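Local coordinates for protein probable tRNA pseudouridine synthase D (Methanosarcina mazei, PDB 1Z2Z) that probably converts uridine at position 13 of transfer RNAs into pseudouridine, as a member of the TruD family of pseudouridine synthases, at residues I300-N305 / R334-A339. Numbering follows the deposited sequence.
Sequences IVCFRN and RAFITA
With Cys-302 SG set between its own backbone N and carbonyl carbon (chi1 79°), and Phe-336 CG anti to the carbonyl carbon (chi1 -41°), sulfur and ring meet on one face of a minimal two-stranded antiparallel sheet. SG lies 3.5 Å from Phe-336 CD1, approaching the ring obliquely in a Cys sulfur-aromatic contact. Arg-304, bent at chi3, swings its guanidinium back to the far edge of the same ring, where NH2 is 3.3 Å from Phe-336 CZ; the two planes stand 86° apart, and Phe-336 CE1 lies over one face of the guanidinium. NH2 is also hydrogen-bonded to the carbonyl oxygen of Gly-333. An alanine in place of Phe-336 removes the ring that both SG and the guanidinium touch, and would probably leave the Arg-304 side chain less firmly placed, although its bond to Gly-333 does not depend on the ring.

The backbones pair Cys-302 with Phe-336 through reciprocal bonds, Cys-302 N to Phe-336 O at 3.0 Å and Phe-336 N to Cys-302 O at 3.1 Å. Thr-338 N extends the pairing to Ile-300 O at 3.2 Å, while Thr-338 OG1 is hydrogen-bonded to Arg-385. At the non-hydrogen-bonded pair, Val-301 CG1 packs on Ile-337 CD1. Ala-335 and Ile-337 also rest on helix 323-330, and Ile-337 touches helix 263-287, so it is the 334-339 side of the pair that packs against both helices.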
ATOM      1  N   ILE A 300      -2.866 -21.016  12.271  1.00 50.97           N
ATOM      2  CA  ILE A 300      -3.053 -19.728  12.975  1.00 49.71           C
ATOM      3  C   ILE A 300      -3.901 -18.750  12.167  1.00 50.21           C
ATOM      4  O   ILE A 300      -3.458 -18.221  11.149  1.00 49.83           O
ATOM      5  CB  ILE A 300      -1.714 -19.008  13.325  1.00 47.75           C
ATOM      6  CG1 ILE A 300      -0.965 -19.768  14.416  1.00 47.71           C
ATOM      7  CG2 ILE A 300      -1.993 -17.599  13.848  1.00 46.61           C
ATOM      8  CD1 ILE A 300       0.314 -19.087  14.854  1.00 44.76           C
ATOM      9  N   VAL A 301      -5.118 -18.499  12.628  1.00 52.21           N
ATOM     10  CA  VAL A 301      -5.997 -17.578  11.924  1.00 53.73           C
ATOM     11  C   VAL A 301      -6.347 -16.363  12.796  1.00 54.20           C
ATOM     12  O   VAL A 301      -5.843 -16.225  13.917  1.00 55.13           O
ATOM     13  CB  VAL A 301      -7.303 -18.306  11.449  1.00 53.31           C
ATOM     14  CG1 VAL A 301      -6.939 -19.547  10.646  1.00 52.67           C
ATOM     15  CG2 VAL A 301      -8.180 -18.692  12.640  1.00 54.56           C
ATOM     16  N   CYS A 302      -7.175 -15.471  12.256  1.00 54.59           N
ATOM     17  CA  CYS A 302      -7.631 -14.281  12.975  1.00 54.77           C
ATOM     18  C   CYS A 302      -9.128 -14.150  12.713  1.00 55.90           C
ATOM     19  O   CYS A 302      -9.673 -14.778  11.799  1.00 53.96           O
ATOM     20  CB  CYS A 302      -6.890 -13.002  12.514  1.00 53.45           C
ATOM     21  SG  CYS A 302      -7.436 -12.233  10.931  1.00 50.35           S
ATOM     22  N   PHE A 303      -9.792 -13.351  13.536  1.00 58.21           N
ATOM     23  CA  PHE A 303     -11.221 -13.142  13.406  1.00 62.02           C
ATOM     24  C   PHE A 303     -11.444 -11.648  13.363  1.00 64.62           C
ATOM     25  O   PHE A 303     -10.552 -10.878  13.719  1.00 65.02           O
ATOM     26  CB  PHE A 303     -11.949 -13.730  14.616  1.00 62.52           C
ATOM     27  CG  PHE A 303     -11.523 -15.122  14.949  1.00 62.46           C
ATOM     28  CD1 PHE A 303     -12.048 -16.208  14.253  1.00 62.61           C
ATOM     29  CD2 PHE A 303     -10.549 -15.346  15.918  1.00 61.73           C
ATOM     30  CE1 PHE A 303     -11.595 -17.500  14.505  1.00 62.45           C
ATOM     31  CE2 PHE A 303     -10.088 -16.630  16.178  1.00 62.20           C
ATOM     32  CZ  PHE A 303     -10.614 -17.714  15.472  1.00 62.36           C
ATOM     33  N   ARG A 304     -12.634 -11.241  12.936  1.00 67.29           N
ATOM     34  CA  ARG A 304     -12.967  -9.826  12.866  1.00 70.78           C
ATOM     35  C   ARG A 304     -13.268  -9.296  14.271  1.00 72.07           C
ATOM     36  O   ARG A 304     -14.016  -9.919  15.033  1.00 72.07           O
ATOM     37  CB  ARG A 304     -14.168  -9.620  11.941  1.00 72.01           C
ATOM     38  CG  ARG A 304     -15.404 -10.397  12.346  1.00 75.59           C
ATOM     39  CD  ARG A 304     -16.528 -10.288  11.313  1.00 78.39           C
ATOM     40  NE  ARG A 304     -16.216 -10.940  10.035  1.00 80.26           N
ATOM     41  CZ  ARG A 304     -15.515 -10.385   9.048  1.00 80.23           C
ATOM     42  NH1 ARG A 304     -15.039  -9.155   9.172  1.00 80.52           N
ATOM     43  NH2 ARG A 304     -15.299 -11.060   7.929  1.00 80.49           N
ATOM     44  N   ASN A 305     -12.677  -8.146  14.607  1.00 73.28           N
ATOM     45  CA  ASN A 305     -12.857  -7.521  15.919  1.00 74.60           C
ATOM     46  C   ASN A 305     -14.246  -6.916  16.168  1.00 75.62           C
ATOM     47  O   ASN A 305     -14.369  -5.803  16.691  1.00 76.60           O
ATOM     48  CB  ASN A 305     -11.774  -6.449  16.160  1.00 74.15           C
ATOM     49  CG  ASN A 305     -11.749  -5.369  15.083  1.00 73.65           C
ATOM     50  OD1 ASN A 305     -12.657  -5.278  14.254  1.00 72.90           O
ATOM     51  ND2 ASN A 305     -10.704  -4.535  15.102  1.00 71.91           N
ATOM     52  N   ARG A 334     -15.470 -15.473   8.490  1.00 56.13           N
ATOM     53  CA  ARG A 334     -15.392 -15.197   9.917  1.00 53.41           C
ATOM     54  C   ARG A 334     -14.003 -15.497  10.464  1.00 50.80           C
ATOM     55  O   ARG A 334     -13.756 -15.361  11.662  1.00 50.64           O
ATOM     56  CB  ARG A 334     -16.440 -15.998  10.701  1.00 53.94           C
ATOM     57  CG  ARG A 334     -16.856 -15.272  11.983  1.00 54.41           C
ATOM     58  CD  ARG A 334     -17.475 -16.165  13.042  1.00 53.85           C
ATOM     59  NE  ARG A 334     -18.560 -17.002  12.540  1.00 53.41           N
ATOM     60  CZ  ARG A 334     -19.239 -17.857  13.297  1.00 52.02           C
ATOM     61  NH1 ARG A 334     -18.946 -17.976  14.588  1.00 52.11           N
ATOM     62  NH2 ARG A 334     -20.183 -18.615  12.758  1.00 51.52           N
ATOM     63  N   ALA A 335     -13.108 -15.911   9.574  1.00 48.40           N
ATOM     64  CA  ALA A 335     -11.724 -16.222   9.928  1.00 45.80           C
ATOM     65  C   ALA A 335     -10.855 -16.020   8.684  1.00 44.29           C
ATOM     66  O   ALA A 335     -11.360 -16.015   7.554  1.00 42.41           O
ATOM     67  CB  ALA A 335     -11.610 -17.660  10.430  1.00 45.79           C
ATOM     68  N   PHE A 336      -9.552 -15.851   8.897  1.00 42.71           N
ATOM     69  CA  PHE A 336      -8.603 -15.621   7.808  1.00 41.02           C
ATOM     70  C   PHE A 336      -7.246 -16.206   8.188  1.00 39.94           C
ATOM     71  O   PHE A 336      -6.798 -16.028   9.319  1.00 39.23           O
ATOM     72  CB  PHE A 336      -8.412 -14.107   7.551  1.00 40.58           C
ATOM     73  CG  PHE A 336      -9.683 -13.303   7.618  1.00 40.13           C
ATOM     74  CD1 PHE A 336     -10.220 -12.918   8.848  1.00 40.00           C
ATOM     75  CD2 PHE A 336     -10.377 -12.978   6.457  1.00 38.88           C
ATOM     76  CE1 PHE A 336     -11.431 -12.238   8.913  1.00 39.48           C
ATOM     77  CE2 PHE A 336     -11.585 -12.297   6.515  1.00 37.63           C
ATOM     78  CZ  PHE A 336     -12.114 -11.926   7.744  1.00 38.50           C
ATOM     79  N   ILE A 337      -6.595 -16.893   7.252  1.00 38.63           N
ATOM     80  CA  ILE A 337      -5.272 -17.462   7.515  1.00 38.11           C
ATOM     81  C   ILE A 337      -4.339 -16.258   7.603  1.00 36.53           C
ATOM     82  O   ILE A 337      -4.419 -15.366   6.772  1.00 37.67           O
ATOM     83  CB  ILE A 337      -4.806 -18.394   6.350  1.00 38.77           C
ATOM     84  CG1 ILE A 337      -5.769 -19.576   6.190  1.00 39.84           C
ATOM     85  CG2 ILE A 337      -3.396 -18.899   6.605  1.00 37.13           C
ATOM     86  CD1 ILE A 337      -5.971 -20.388   7.461  1.00 41.23           C
ATOM     87  N   THR A 338      -3.468 -16.210   8.601  1.00 35.27           N
ATOM     88  CA  THR A 338      -2.580 -15.066   8.716  1.00 35.96           C
ATOM     89  C   THR A 338      -1.129 -15.486   8.587  1.00 37.31           C
ATOM     90  O   THR A 338      -0.805 -16.670   8.680  1.00 38.10           O
ATOM     91  CB  THR A 338      -2.765 -14.350  10.061  1.00 35.63           C
ATOM     92  OG1 THR A 338      -2.117 -15.100  11.093  1.00 37.77           O
ATOM     93  CG2 THR A 338      -4.244 -14.239  10.391  1.00 35.19           C
ATOM     94  N   ALA A 339      -0.263 -14.506   8.359  1.00 37.91           N
ATOM     95  CA  ALA A 339       1.169 -14.739   8.220  1.00 38.29           C
ATOM     96  C   ALA A 339       1.839 -13.847   9.242  1.00 39.33           C
ATOM     97  O   ALA A 339       1.306 -12.812   9.615  1.00 41.11           O
ATOM     98  CB  ALA A 339       1.624 -14.375   6.827  1.00 39.08           C
TER